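Local coordinates for protein Glucose/sorbosone dehydrogenases (Escherichia coli K12, PDB 2G8S) that belongs to the glucose/sorbosone dehydrogenase family, folds as a six-bladed beta-propeller and binds a calcium ion, at residues Pro20-Phe25 against Gly132-Phe137; Pro263-Lys268 against Asp309-Asp314; Lys297-Ile302 against Gly322-Asp327; Val301-Val306 against Gly315-Asp320. All blocks are in the same frame, centred on the assembly; numbering follows the deposited sequence.

Contact 1: residues Pro20-Phe25 against Gly132-Phe137; sequences PWALAF and GGRLVF. With EDO (1,2-ethanediol), chain F.
Near the axis of the beta-propeller, strand 20-25 of one blade faces the turn leading into strand 135-137 of another, and long side chains bridge a backbone gap in which the nearest CA atoms, those of Ala-22 and Arg-134, are 8.9 Å apart. Trp-21 holds CG anti to its backbone N (chi1 -153°), which carries the six-membered part of the indole toward Gly-132 and Gly-133. There the Trp-21 ring meets main-chain atoms of the two glycines: its CZ2 lies 3.8 Å from Gly-132 O and its CH2 4.0 Å from Gly-133 C. Arg-134 also starts with CG anti to N (chi1 -176°), but bends at chi2 and chi3 so that its guanidinium crosses obliquely near Trp-21, with the two planes 65° apart. Arg-134 NH2 comes 3.8 Å from Trp-21 CZ3, and the edge of the guanidinium abuts the methyl of Ala-22. The charge is met by salt bridges, NE to Asp-70 and NH1 to Asp-327, so the buried cation is fixed in rotation by carboxylates on two further blades. A molecule of 1,2-ethanediol, probably from the crystallisation liquor, occupies the corner between the two flat groups. Its C1 stands 3.2 Å above the Trp-21 ring and 3.1 Å above the Arg-134 guanidinium, both toward the rim, and its O1 lies 2.8 Å from Trp-21 O.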
loop_
_atom_site.group_PDB
_atom_site.type_symbol
_atom_site.label_atom_id
_atom_site.label_comp_id
_atom_site.label_asym_id
_atom_site.label_seq_id
_atom_site.Cartn_x
_atom_site.Cartn_y
_atom_site.Cartn_z
ATOM N N PRO A 20 -7.074 -11.434 -2.296
ATOM C CA PRO A 20 -7.496 -10.038 -2.415
ATOM C C PRO A 20 -6.328 -9.134 -2.020
ATOM O O PRO A 20 -5.521 -9.517 -1.171
ATOM C CB PRO A 20 -8.636 -9.931 -1.401
ATOM C CG PRO A 20 -8.360 -11.024 -0.404
ATOM C CD PRO A 20 -7.775 -12.140 -1.207
ATOM N N TRP A 21 -6.222 -7.960 -2.634
ATOM C CA TRP A 21 -5.118 -7.056 -2.317
ATOM C C TRP A 21 -5.571 -5.753 -1.676
ATOM O O TRP A 21 -4.896 -5.236 -0.774
ATOM C CB TRP A 21 -4.282 -6.749 -3.564
ATOM C CG TRP A 21 -2.827 -6.394 -3.262
ATOM C CD1 TRP A 21 -1.801 -7.268 -3.077
ATOM C CD2 TRP A 21 -2.258 -5.078 -3.140
ATOM N NE1 TRP A 21 -0.629 -6.587 -2.835
ATOM C CE2 TRP A 21 -0.877 -5.242 -2.878
ATOM C CE3 TRP A 21 -2.778 -3.778 -3.227
ATOM C CZ2 TRP A 21 -0.005 -4.150 -2.713
ATOM C CZ3 TRP A 21 -1.914 -2.691 -3.049
ATOM C CH2 TRP A 21 -0.547 -2.888 -2.794
ATOM N N ALA A 22 -6.691 -5.217 -2.153
ATOM C CA ALA A 22 -7.179 -3.921 -1.676
ATOM C C ALA A 22 -8.680 -3.819 -1.785
ATOM O O ALA A 22 -9.323 -4.587 -2.507
ATOM C CB ALA A 22 -6.529 -2.779 -2.451
ATOM N N LEU A 23 -9.234 -2.856 -1.057
ATOM C CA LEU A 23 -10.644 -2.531 -1.200
ATOM C C LEU A 23 -10.872 -1.025 -1.251
ATOM O O LEU A 23 -10.070 -0.244 -0.723
ATOM C CB LEU A 23 -11.468 -3.161 -0.077
ATOM C CG LEU A 23 -11.316 -2.610 1.340
ATOM C CD1 LEU A 23 -12.212 -1.391 1.573
ATOM C CD2 LEU A 23 -11.622 -3.688 2.370
ATOM N N ALA A 24 -11.974 -0.638 -1.882
ATOM C CA ALA A 24 -12.400 0.752 -1.922
ATOM C C ALA A 24 -13.869 0.803 -1.576
ATOM O O ALA A 24 -14.670 0.087 -2.172
ATOM C CB ALA A 24 -12.150 1.356 -3.303
ATOM N N PHE A 25 -14.227 1.640 -0.613
ATOM C CA PHE A 25 -15.625 1.805 -0.235
ATOM C C PHE A 25 -16.334 2.693 -1.232
ATOM O O PHE A 25 -15.854 3.786 -1.540
ATOM C CB PHE A 25 -15.745 2.448 1.151
ATOM C CG PHE A 25 -15.067 1.679 2.238
ATOM C CD1 PHE A 25 -15.622 0.502 2.734
ATOM C CD2 PHE A 25 -13.875 2.144 2.783
ATOM C CE1 PHE A 25 -14.986 -0.216 3.760
ATOM C CE2 PHE A 25 -13.233 1.435 3.804
ATOM C CZ PHE A 25 -13.791 0.252 4.283
ATOM N N GLY A 132 5.829 -2.654 -4.576
ATOM C CA GLY A 132 5.039 -1.651 -3.850
ATOM C C GLY A 132 3.609 -1.717 -4.381
ATOM O O GLY A 132 3.028 -2.807 -4.492
ATOM N N GLY A 133 3.044 -0.560 -4.724
ATOM C CA GLY A 133 1.751 -0.529 -5.412
ATOM C C GLY A 133 0.670 0.338 -4.800
ATOM O O GLY A 133 -0.307 0.676 -5.469
ATOM N N ARG A 134 0.830 0.705 -3.531
ATOM C CA ARG A 134 -0.200 1.510 -2.874
ATOM C C ARG A 134 -0.308 2.910 -3.476
ATOM O O ARG A 134 0.704 3.550 -3.767
ATOM C CB ARG A 134 0.049 1.610 -1.367
ATOM C CG ARG A 134 -1.045 2.348 -0.592
ATOM C CD ARG A 134 -1.853 1.427 0.316
ATOM N NE ARG A 134 -2.811 0.579 -0.393
ATOM C CZ ARG A 134 -3.446 -0.457 0.162
ATOM N NH1 ARG A 134 -3.218 -0.789 1.430
ATOM N NH2 ARG A 134 -4.314 -1.168 -0.548
ATOM N N LEU A 135 -1.551 3.357 -3.656
ATOM C CA LEU A 135 -1.866 4.702 -4.128
ATOM C C LEU A 135 -2.584 5.439 -3.014
ATOM O O LEU A 135 -3.539 4.913 -2.443
ATOM C CB LEU A 135 -2.811 4.620 -5.330
ATOM C CG LEU A 135 -2.386 3.709 -6.482
ATOM C CD1 LEU A 135 -3.495 3.620 -7.524
ATOM C CD2 LEU A 135 -1.105 4.229 -7.085
ATOM N N VAL A 136 -2.147 6.659 -2.716
ATOM C CA VAL A 136 -2.866 7.475 -1.732
ATOM C C VAL A 136 -3.018 8.910 -2.228
ATOM O O VAL A 136 -2.025 9.559 -2.571
ATOM C CB VAL A 136 -2.161 7.475 -0.343
ATOM C CG1 VAL A 136 -2.835 8.479 0.597
ATOM C CG2 VAL A 136 -2.204 6.094 0.288
ATOM N N PHE A 137 -4.259 9.402 -2.263
ATOM C CA PHE A 137 -4.506 10.820 -2.535
ATOM C C PHE A 137 -4.355 11.626 -1.240
ATOM O O PHE A 137 -4.868 11.213 -0.185
ATOM C CB PHE A 137 -5.901 11.023 -3.139
ATOM C CG PHE A 137 -6.019 10.527 -4.556
ATOM C CD1 PHE A 137 -5.618 11.335 -5.622
ATOM C CD2 PHE A 137 -6.511 9.258 -4.820
ATOM C CE1 PHE A 137 -5.702 10.872 -6.934
ATOM C CE2 PHE A 137 -6.602 8.786 -6.131
ATOM C CZ PHE A 137 -6.193 9.598 -7.187
HETATM C C1 EDO F . -1.942 -3.684 0.149
HETATM O O1 EDO F . -3.087 -3.907 0.967
HETATM C C2 EDO F . -0.704 -3.446 1.003
HETATM O O2 EDO F . -0.506 -4.592 1.842
#

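Contact 2: residues Pro263-Lys268 against Asp309-Asp314; sequences PVFYWK and DKVTED. With EDO (1,2-ethanediol), chain N.
Phe-265 and Trp-267, two residues apart on strand 265-267, meet edge on face: Phe-265 CE2 stands 3.4 Å above the indole plane. Each then turns to a different part of strand 310-314. Phe-265, with CG anti to its backbone N (chi1 -158°), crosses Val-311 at about a right angle, its CB 3.7 Å from Val-311 CG1, while the ring edge at CD1 approaches Val-311 O to 3.4 Å. Trp-267 presents the edge of its indole. Trp-267 NE1 donates to Glu-313 OE1 at 2.9 Å, a nearly straight bond (163°) that lies close to the ring plane and meets the oxygen almost along its C-O axis. Glu-313 reaches it with an extended chain, and its other oxygen, OE2, is held in a salt bridge by Arg-316 NE, so both ends of the carboxylate are gripped. Further along, Val-264 CG1 rests 3.6 Å from Asp-309 O. Water 1 joins the main chains, donating to Val-264 O and accepting from Val-311 N (3.0 Å). With axes 8.5 Å apart and running 37° from parallel, and a classic beta bulge where Val-264 and Phe-265 both face Ile-224, this is the packing of outermost strands from neighbouring blades of a beta-propeller.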
loop_
_atom_site.group_PDB
_atom_site.type_symbol
_atom_site.label_atom_id
_atom_site.label_comp_id
_atom_site.label_asym_id
_atom_site.label_seq_id
_atom_site.Cartn_x
_atom_site.Cartn_y
_atom_site.Cartn_z
ATOM N N PRO A 263 13.267 5.717 10.490
ATOM C CA PRO A 263 11.833 5.449 10.618
ATOM C C PRO A 263 11.338 5.907 11.988
ATOM O O PRO A 263 12.143 6.110 12.901
ATOM C CB PRO A 263 11.764 3.923 10.532
ATOM C CG PRO A 263 13.087 3.475 11.124
ATOM C CD PRO A 263 14.078 4.489 10.605
ATOM N N VAL A 264 10.030 6.090 12.126
ATOM C CA VAL A 264 9.470 6.394 13.428
ATOM C C VAL A 264 9.195 5.127 14.236
ATOM O O VAL A 264 8.950 5.198 15.434
ATOM C CB VAL A 264 8.210 7.289 13.346
ATOM C CG1 VAL A 264 8.560 8.624 12.690
ATOM C CG2 VAL A 264 7.069 6.593 12.597
ATOM N N PHE A 265 9.225 3.973 13.571
ATOM C CA PHE A 265 9.123 2.681 14.241
ATOM C C PHE A 265 9.800 1.633 13.382
ATOM O O PHE A 265 9.745 1.694 12.155
ATOM C CB PHE A 265 7.648 2.299 14.456
ATOM C CG PHE A 265 7.435 1.294 15.552
ATOM C CD1 PHE A 265 7.234 1.723 16.860
ATOM C CD2 PHE A 265 7.464 -0.077 15.289
ATOM C CE1 PHE A 265 7.056 0.802 17.892
ATOM C CE2 PHE A 265 7.289 -1.008 16.319
ATOM C CZ PHE A 265 7.084 -0.569 17.619
ATOM N N TYR A 266 10.454 0.676 14.025
ATOM C CA TYR A 266 10.975 -0.474 13.300
ATOM C C TYR A 266 10.803 -1.738 14.127
ATOM O O TYR A 266 10.667 -1.678 15.362
ATOM C CB TYR A 266 12.442 -0.283 12.871
ATOM C CG TYR A 266 13.372 0.011 14.029
ATOM C CD1 TYR A 266 14.000 -1.022 14.732
ATOM C CD2 TYR A 266 13.600 1.332 14.435
ATOM C CE1 TYR A 266 14.840 -0.739 15.814
ATOM C CE2 TYR A 266 14.429 1.623 15.501
ATOM C CZ TYR A 266 15.044 0.588 16.186
ATOM O OH TYR A 266 15.858 0.900 17.246
ATOM N N TRP A 267 10.775 -2.871 13.432
ATOM C CA TRP A 267 10.716 -4.175 14.079
ATOM C C TRP A 267 11.932 -4.976 13.654
ATOM O O TRP A 267 12.097 -5.267 12.465
ATOM C CB TRP A 267 9.481 -4.961 13.629
ATOM C CG TRP A 267 8.134 -4.420 14.027
ATOM C CD1 TRP A 267 7.360 -4.843 15.077
ATOM C CD2 TRP A 267 7.363 -3.425 13.339
ATOM N NE1 TRP A 267 6.170 -4.153 15.100
ATOM C CE2 TRP A 267 6.142 -3.280 14.041
ATOM C CE3 TRP A 267 7.584 -2.643 12.194
ATOM C CZ2 TRP A 267 5.152 -2.371 13.642
ATOM C CZ3 TRP A 267 6.592 -1.733 11.797
ATOM C CH2 TRP A 267 5.394 -1.614 12.519
ATOM N N LYS A 268 12.785 -5.345 14.602
ATOM C CA LYS A 268 13.868 -6.271 14.282
ATOM C C LYS A 268 13.389 -7.693 13.996
ATOM O O LYS A 268 14.090 -8.471 13.345
ATOM C CB LYS A 268 14.935 -6.254 15.371
ATOM C CG LYS A 268 15.817 -5.017 15.325
ATOM C CD LYS A 268 16.956 -5.204 16.284
ATOM C CE LYS A 268 17.872 -4.014 16.323
ATOM N NZ LYS A 268 19.066 -4.432 17.130
ATOM N N ASP A 309 3.855 12.439 16.042
ATOM C CA ASP A 309 4.713 11.754 15.072
ATOM C C ASP A 309 5.335 10.494 15.665
ATOM O O ASP A 309 6.189 9.859 15.031
ATOM C CB ASP A 309 5.829 12.684 14.564
ATOM C CG ASP A 309 5.330 13.754 13.615
ATOM O OD1 ASP A 309 4.162 13.691 13.175
ATOM O OD2 ASP A 309 6.130 14.668 13.304
ATOM N N LYS A 310 4.913 10.142 16.879
ATOM C CA LYS A 310 5.367 8.915 17.544
ATOM C C LYS A 310 4.296 7.836 17.510
ATOM O O LYS A 310 3.105 8.122 17.369
ATOM C CB LYS A 310 5.776 9.195 18.990
ATOM C CG LYS A 310 6.926 10.191 19.104
ATOM C CD LYS A 310 7.469 10.252 20.506
ATOM C CE LYS A 310 6.540 11.002 21.430
ATOM N NZ LYS A 310 7.180 11.269 22.758
ATOM N N VAL A 311 4.740 6.589 17.649
ATOM C CA VAL A 311 3.844 5.451 17.640
ATOM C C VAL A 311 4.412 4.338 18.529
ATOM O O VAL A 311 5.639 4.138 18.583
ATOM C CB VAL A 311 3.547 5.013 16.171
ATOM C CG1 VAL A 311 4.792 4.476 15.481
ATOM C CG2 VAL A 311 2.401 4.061 16.089
ATOM N N THR A 312 3.533 3.674 19.279
ATOM C CA THR A 312 3.932 2.541 20.129
ATOM C C THR A 312 2.993 1.367 19.880
ATOM O O THR A 312 1.852 1.566 19.453
ATOM C CB THR A 312 3.942 2.900 21.633
ATOM O OG1 THR A 312 2.652 3.356 22.039
ATOM C CG2 THR A 312 4.983 3.975 21.934
ATOM N N GLU A 313 3.459 0.151 20.154
ATOM C CA GLU A 313 2.656 -1.042 19.882
ATOM C C GLU A 313 1.830 -1.435 21.112
ATOM O O GLU A 313 2.392 -1.723 22.170
ATOM C CB GLU A 313 3.545 -2.206 19.411
ATOM C CG GLU A 313 2.744 -3.449 19.053
ATOM C CD GLU A 313 3.512 -4.496 18.257
ATOM O OE1 GLU A 313 4.362 -4.128 17.408
ATOM O OE2 GLU A 313 3.221 -5.700 18.440
ATOM N N ASP A 314 0.504 -1.433 20.973
ATOM C CA ASP A 314 -0.376 -1.870 22.066
ATOM C C ASP A 314 -0.402 -3.387 22.175
ATOM O O ASP A 314 -0.430 -3.948 23.275
ATOM C CB ASP A 314 -1.811 -1.433 21.825
ATOM C CG ASP A 314 -2.004 0.063 21.843
ATOM O OD1 ASP A 314 -1.043 0.838 22.044
ATOM O OD2 ASP A 314 -3.174 0.454 21.642
HETATM C C1 EDO N . 17.307 -9.070 12.596
HETATM O O1 EDO N . 17.201 -9.497 13.962
HETATM C C2 EDO N . 17.079 -7.566 12.505
HETATM O O2 EDO N . 18.282 -6.871 12.862
HETATM O O HOH W 1 7.774 6.612 17.465
#

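Contact 3: residues Lys297-Ile302 against Gly322-Asp327; sequences KDKDVI and GQRIRD. With EDO (1,2-ethanediol), chain F.
Lys-299 buries the largest share of surface, lying across the Gly-322 to Arg-324 backbone with its chain extended beyond CG. Its backbone is left-handed (phi 59°) in a G1 beta bulge, where it and Asp-300 both face Ala-295. Lys-299 CB lies 3.3 Å from Gln-323 O and its CD 3.4 Å from Gly-322 O, so the aliphatic stem runs along peptide oxygens. At the tip, waters 2 and 3 each accept from NZ and donate to Gly-322 O, a double bridge that ties the ammonium to the turn. Ile-325, whose CG1 lies anti to its carbonyl carbon, drives that atom against the main chain of the other segment, 3.3 Å from Asp-300 O. Ile-325 CG2 instead meets Val-301 CG2 at 3.9 Å, the side chains crossing at about a right angle. Arg-324 adds its CG, 4.0 Å from Lys-299 CE, but its chain bends at chi3 and the guanidinium goes to Asp-341 in a salt bridge. Lys-299 NZ and Arg-324 NH1, of like charge, stay 6.5 Å apart. Strand 300-302 belongs to the blade before that of strand 325-327; Ile-325 also packs on strand 336-340 of its own blade, and Val-301 on Phe-292 of strand 290-295.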
loop_
_atom_site.group_PDB
_atom_site.type_symbol
_atom_site.label_atom_id
_atom_site.label_comp_id
_atom_site.label_asym_id
_atom_site.label_seq_id
_atom_site.Cartn_x
_atom_site.Cartn_y
_atom_site.Cartn_z
ATOM N N LYS A 297 3.283 -12.143 7.848
ATOM C CA LYS A 297 4.046 -13.240 8.436
ATOM C C LYS A 297 3.501 -13.643 9.811
ATOM O O LYS A 297 3.362 -14.833 10.117
ATOM C CB LYS A 297 5.522 -12.833 8.522
ATOM C CG LYS A 297 6.468 -13.832 9.183
ATOM C CD LYS A 297 7.894 -13.268 9.197
ATOM C CE LYS A 297 8.905 -14.281 9.721
ATOM N NZ LYS A 297 8.515 -14.856 11.038
ATOM N N ASP A 298 3.204 -12.644 10.641
ATOM C CA ASP A 298 2.646 -12.895 11.980
ATOM C C ASP A 298 1.168 -13.297 11.948
ATOM O O ASP A 298 0.622 -13.755 12.965
ATOM C CB ASP A 298 2.827 -11.685 12.890
ATOM C CG ASP A 298 4.259 -11.494 13.354
ATOM O OD1 ASP A 298 5.092 -12.426 13.243
ATOM O OD2 ASP A 298 4.548 -10.385 13.847
ATOM N N LYS A 299 0.527 -13.099 10.793
ATOM C CA LYS A 299 -0.847 -13.544 10.570
ATOM C C LYS A 299 -1.804 -12.914 11.579
ATOM O O LYS A 299 -2.597 -13.595 12.230
ATOM C CB LYS A 299 -0.936 -15.082 10.596
ATOM C CG LYS A 299 -0.070 -15.776 9.540
ATOM C CD LYS A 299 -0.305 -17.284 9.489
ATOM C CE LYS A 299 0.613 -17.912 8.467
ATOM N NZ LYS A 299 0.415 -19.385 8.372
ATOM N N ASP A 300 -1.715 -11.595 11.707
ATOM C CA ASP A 300 -2.592 -10.845 12.602
ATOM C C ASP A 300 -2.548 -9.355 12.274
ATOM O O ASP A 300 -1.962 -8.966 11.264
ATOM C CB ASP A 300 -2.312 -11.149 14.090
ATOM C CG ASP A 300 -0.894 -10.795 14.550
ATOM O OD1 ASP A 300 -0.186 -9.996 13.898
ATOM O OD2 ASP A 300 -0.503 -11.324 15.624
ATOM N N VAL A 301 -3.209 -8.553 13.103
ATOM C CA VAL A 301 -3.214 -7.098 12.986
ATOM C C VAL A 301 -2.529 -6.480 14.201
ATOM O O VAL A 301 -2.797 -6.852 15.348
ATOM C CB VAL A 301 -4.655 -6.553 12.810
ATOM C CG1 VAL A 301 -4.702 -5.018 12.982
ATOM C CG2 VAL A 301 -5.206 -6.976 11.442
ATOM N N ILE A 302 -1.621 -5.548 13.931
ATOM C CA ILE A 302 -0.930 -4.818 14.973
ATOM C C ILE A 302 -1.749 -3.594 15.351
ATOM O O ILE A 302 -2.140 -2.809 14.481
ATOM C CB ILE A 302 0.470 -4.378 14.510
ATOM C CG1 ILE A 302 1.206 -5.526 13.797
ATOM C CG2 ILE A 302 1.283 -3.880 15.701
ATOM C CD1 ILE A 302 2.489 -5.060 13.118
ATOM N N GLY A 322 -5.297 -17.351 12.492
ATOM C CA GLY A 322 -4.238 -17.999 11.724
ATOM C C GLY A 322 -4.145 -17.616 10.261
ATOM O O GLY A 322 -3.575 -18.371 9.465
ATOM N N GLN A 323 -4.677 -16.443 9.902
ATOM C CA GLN A 323 -4.689 -15.985 8.514
ATOM C C GLN A 323 -3.709 -14.846 8.278
ATOM O O GLN A 323 -3.646 -13.894 9.070
ATOM C CB GLN A 323 -6.095 -15.531 8.108
ATOM C CG GLN A 323 -7.189 -16.552 8.401
ATOM C CD GLN A 323 -6.986 -17.877 7.675
ATOM O OE1 GLN A 323 -7.042 -17.943 6.441
ATOM N NE2 GLN A 323 -6.746 -18.940 8.439
ATOM N N ARG A 324 -2.959 -14.942 7.182
ATOM C CA ARG A 324 -2.104 -13.834 6.745
ATOM C C ARG A 324 -2.981 -12.617 6.477
ATOM O O ARG A 324 -4.021 -12.742 5.842
ATOM C CB ARG A 324 -1.361 -14.209 5.458
ATOM C CG ARG A 324 -0.463 -15.436 5.557
ATOM C CD ARG A 324 -0.054 -15.957 4.168
ATOM N NE ARG A 324 0.483 -14.926 3.276
ATOM C CZ ARG A 324 1.736 -14.465 3.317
ATOM N NH1 ARG A 324 2.596 -14.925 4.221
ATOM N NH2 ARG A 324 2.129 -13.530 2.460
ATOM N N ILE A 325 -2.567 -11.442 6.950
ATOM C CA ILE A 325 -3.373 -10.236 6.769
ATOM C C ILE A 325 -2.769 -9.335 5.694
ATOM O O ILE A 325 -1.613 -8.921 5.800
ATOM C CB ILE A 325 -3.554 -9.455 8.088
ATOM C CG1 ILE A 325 -4.144 -10.349 9.190
ATOM C CG2 ILE A 325 -4.399 -8.205 7.855
ATOM C CD1 ILE A 325 -5.500 -10.990 8.837
ATOM N N ARG A 326 -3.579 -9.019 4.685
ATOM C CA ARG A 326 -3.134 -8.234 3.541
ATOM C C ARG A 326 -3.495 -6.748 3.640
ATOM O O ARG A 326 -2.658 -5.887 3.350
ATOM C CB ARG A 326 -3.696 -8.843 2.243
ATOM C CG ARG A 326 -3.624 -7.953 0.993
ATOM C CD ARG A 326 -2.207 -7.451 0.660
ATOM N NE ARG A 326 -1.316 -8.533 0.279
ATOM C CZ ARG A 326 0.009 -8.406 0.184
ATOM N NH1 ARG A 326 0.598 -7.254 0.479
ATOM N NH2 ARG A 326 0.740 -9.442 -0.179
ATOM N N ASP A 327 -4.732 -6.434 4.019
ATOM C CA ASP A 327 -5.163 -5.027 4.021
ATOM C C ASP A 327 -6.056 -4.762 5.213
ATOM O O ASP A 327 -6.741 -5.665 5.705
ATOM C CB ASP A 327 -5.886 -4.636 2.711
ATOM C CG ASP A 327 -5.753 -3.142 2.380
ATOM O OD1 ASP A 327 -5.084 -2.388 3.126
ATOM O OD2 ASP A 327 -6.312 -2.720 1.345
HETATM C C1 EDO F . -1.942 -3.684 0.149
HETATM O O1 EDO F . -3.087 -3.907 0.967
HETATM C C2 EDO F . -0.704 -3.446 1.003
HETATM O O2 EDO F . -0.506 -4.592 1.842
HETATM O O HOH W 2 -2.301 -19.035 6.947
HETATM O O HOH W 3 -1.805 -20.532 10.217
#

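Contact 4: residues Val301-Val306 against Gly315-Asp320; sequences VIVMSV and GRILTD
Backbone hydrogen bonds set the register of this antiparallel hairpin. Val-301 and Ile-317 form a hydrogen-bonded pair, with Val-301 N to Ile-317 O at 2.9 Å and nearly straight (176°), and the reciprocal Ile-317 N to Val-301 O at 2.9 Å. Val-303 N gives an equally good bond to Gly-315 O, but the return from Gly-315 N to Val-303 O is weak at 3.3 Å. Arg-316 CA adds a CA-H...O contact to Val-301 O beside its non-hydrogen-bonded pairing with Ile-302. Apolar packing occupies the face with the valines: Ile-317, its CG1 in the crowded position between N and carbonyl carbon, sets that atom 3.7 Å from Val-301 CB and its CG2 3.9 Å from Val-303 CG2, while Leu-318 CD1 touches Val-301 CG2. On the other face, Ile-302 CG1 lies 3.5 Å over the guanidinium plane of Arg-316, whose NH1 forms salt bridges to Asp-298 and Asp-300 beside the NE link to Glu-313. Strand 290-295 flanks the 301-306 side, and Ile-317 and Leu-318 meet strand 8-17 of the next blade.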
loop_
_atom_site.group_PDB
_atom_site.type_symbol
_atom_site.label_atom_id
_atom_site.label_comp_id
_atom_site.label_asym_id
_atom_site.label_seq_id
_atom_site.Cartn_x
_atom_site.Cartn_y
_atom_site.Cartn_z
ATOM N N VAL A 301 -3.209 -8.553 13.103
ATOM C CA VAL A 301 -3.214 -7.098 12.986
ATOM C C VAL A 301 -2.529 -6.480 14.201
ATOM O O VAL A 301 -2.797 -6.852 15.348
ATOM C CB VAL A 301 -4.655 -6.553 12.810
ATOM C CG1 VAL A 301 -4.702 -5.018 12.982
ATOM C CG2 VAL A 301 -5.206 -6.976 11.442
ATOM N N ILE A 302 -1.621 -5.548 13.931
ATOM C CA ILE A 302 -0.930 -4.818 14.973
ATOM C C ILE A 302 -1.749 -3.594 15.351
ATOM O O ILE A 302 -2.140 -2.809 14.481
ATOM C CB ILE A 302 0.470 -4.378 14.510
ATOM C CG1 ILE A 302 1.206 -5.526 13.797
ATOM C CG2 ILE A 302 1.283 -3.880 15.701
ATOM C CD1 ILE A 302 2.489 -5.060 13.118
ATOM N N VAL A 303 -2.001 -3.430 16.650
ATOM C CA VAL A 303 -2.735 -2.279 17.154
ATOM C C VAL A 303 -1.722 -1.332 17.777
ATOM O O VAL A 303 -0.987 -1.727 18.687
ATOM C CB VAL A 303 -3.769 -2.674 18.220
ATOM C CG1 VAL A 303 -4.603 -1.460 18.610
ATOM C CG2 VAL A 303 -4.657 -3.782 17.693
HETATM N N MSE A 304 -1.678 -0.098 17.279
HETATM C CA MSE A 304 -0.687 0.855 17.761
HETATM C C MSE A 304 -1.326 2.143 18.228
HETATM O O MSE A 304 -2.364 2.554 17.711
HETATM C CB MSE A 304 0.340 1.148 16.671
HETATM C CG MSE A 304 0.900 -0.108 16.033
HETATM SE SE MSE A 304 2.351 0.224 14.881
HETATM C CE MSE A 304 3.745 0.411 16.273
ATOM N N SER A 305 -0.701 2.759 19.233
ATOM C CA SER A 305 -1.134 4.058 19.747
ATOM C C SER A 305 -0.383 5.139 18.979
ATOM O O SER A 305 0.853 5.103 18.903
ATOM C CB SER A 305 -0.798 4.177 21.238
ATOM O OG SER A 305 -1.666 3.385 22.022
ATOM N N VAL A 306 -1.122 6.081 18.394
ATOM C CA VAL A 306 -0.513 7.170 17.641
ATOM C C VAL A 306 -0.438 8.399 18.546
ATOM O O VAL A 306 -1.439 8.785 19.153
ATOM C CB VAL A 306 -1.331 7.522 16.376
ATOM C CG1 VAL A 306 -0.671 8.677 15.595
ATOM C CG2 VAL A 306 -1.466 6.301 15.483
ATOM N N GLY A 315 -0.422 -4.048 21.025
ATOM C CA GLY A 315 -0.556 -5.496 20.980
ATOM C C GLY A 315 -1.111 -5.946 19.645
ATOM O O GLY A 315 -1.041 -5.213 18.660
ATOM N N ARG A 316 -1.640 -7.166 19.621
ATOM C CA ARG A 316 -2.103 -7.810 18.393
ATOM C C ARG A 316 -3.534 -8.285 18.525
ATOM O O ARG A 316 -3.980 -8.657 19.621
ATOM C CB ARG A 316 -1.230 -9.026 18.070
ATOM C CG ARG A 316 0.269 -8.754 17.988
ATOM C CD ARG A 316 0.620 -7.783 16.857
ATOM N NE ARG A 316 2.061 -7.571 16.748
ATOM C CZ ARG A 316 2.851 -8.143 15.844
ATOM N NH1 ARG A 316 2.356 -8.982 14.938
ATOM N NH2 ARG A 316 4.158 -7.867 15.841
ATOM N N ILE A 317 -4.249 -8.266 17.402
ATOM C CA ILE A 317 -5.589 -8.845 17.304
ATOM C C ILE A 317 -5.659 -9.780 16.089
ATOM O O ILE A 317 -4.822 -9.700 15.191
ATOM C CB ILE A 317 -6.699 -7.757 17.259
ATOM C CG1 ILE A 317 -6.551 -6.859 16.025
ATOM C CG2 ILE A 317 -6.712 -6.938 18.573
ATOM C CD1 ILE A 317 -7.694 -5.854 15.822
ATOM N N LEU A 318 -6.646 -10.678 16.087
ATOM C CA LEU A 318 -6.858 -11.670 15.013
ATOM C C LEU A 318 -5.834 -12.814 14.967
ATOM O O LEU A 318 -5.921 -13.686 14.099
ATOM C CB LEU A 318 -6.978 -11.000 13.630
ATOM C CG LEU A 318 -7.991 -9.872 13.421
ATOM C CD1 LEU A 318 -7.960 -9.381 11.988
ATOM C CD2 LEU A 318 -9.378 -10.326 13.787
ATOM N N THR A 319 -4.894 -12.843 15.912
ATOM C CA THR A 319 -3.864 -13.883 15.909
ATOM C C THR A 319 -4.456 -15.289 15.974
ATOM O O THR A 319 -3.918 -16.218 15.368
ATOM C CB THR A 319 -2.860 -13.705 17.064
ATOM O OG1 THR A 319 -2.509 -12.321 17.178
ATOM C CG2 THR A 319 -1.597 -14.519 16.812
ATOM N N ASP A 320 -5.570 -15.441 16.685
ATOM C CA ASP A 320 -6.171 -16.771 16.815
ATOM C C ASP A 320 -6.794 -17.334 15.530
ATOM O O ASP A 320 -7.116 -18.525 15.468
ATOM C CB ASP A 320 -7.147 -16.827 18.000
ATOM C CG ASP A 320 -8.325 -15.869 17.871
ATOM O OD1 ASP A 320 -8.427 -15.117 16.879
ATOM O OD2 ASP A 320 -9.170 -15.864 18.801
#

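Overall arrangement
From the N terminus, contact 1 closes first, drawing the innermost strand 20-25 beside the propeller axis to 132-137, two blades further on, and stands in series with the rest. Contacts 2, 3 and 4 follow in the C-terminal third and interlace: contact 2 crosses both others, while contacts 3 and 4 start from the same stretch, the shorter hairpin loop of contact 4 closing before contact 3. Contact 2 ties one blade's outer edge to the next, contact 4 pairs the last two strands of that next blade, and contact 3 fastens it to the last. Contacts 1 and 3, with centres about 17 Å apart, touch through the Arg-134 to Asp-327 bridge.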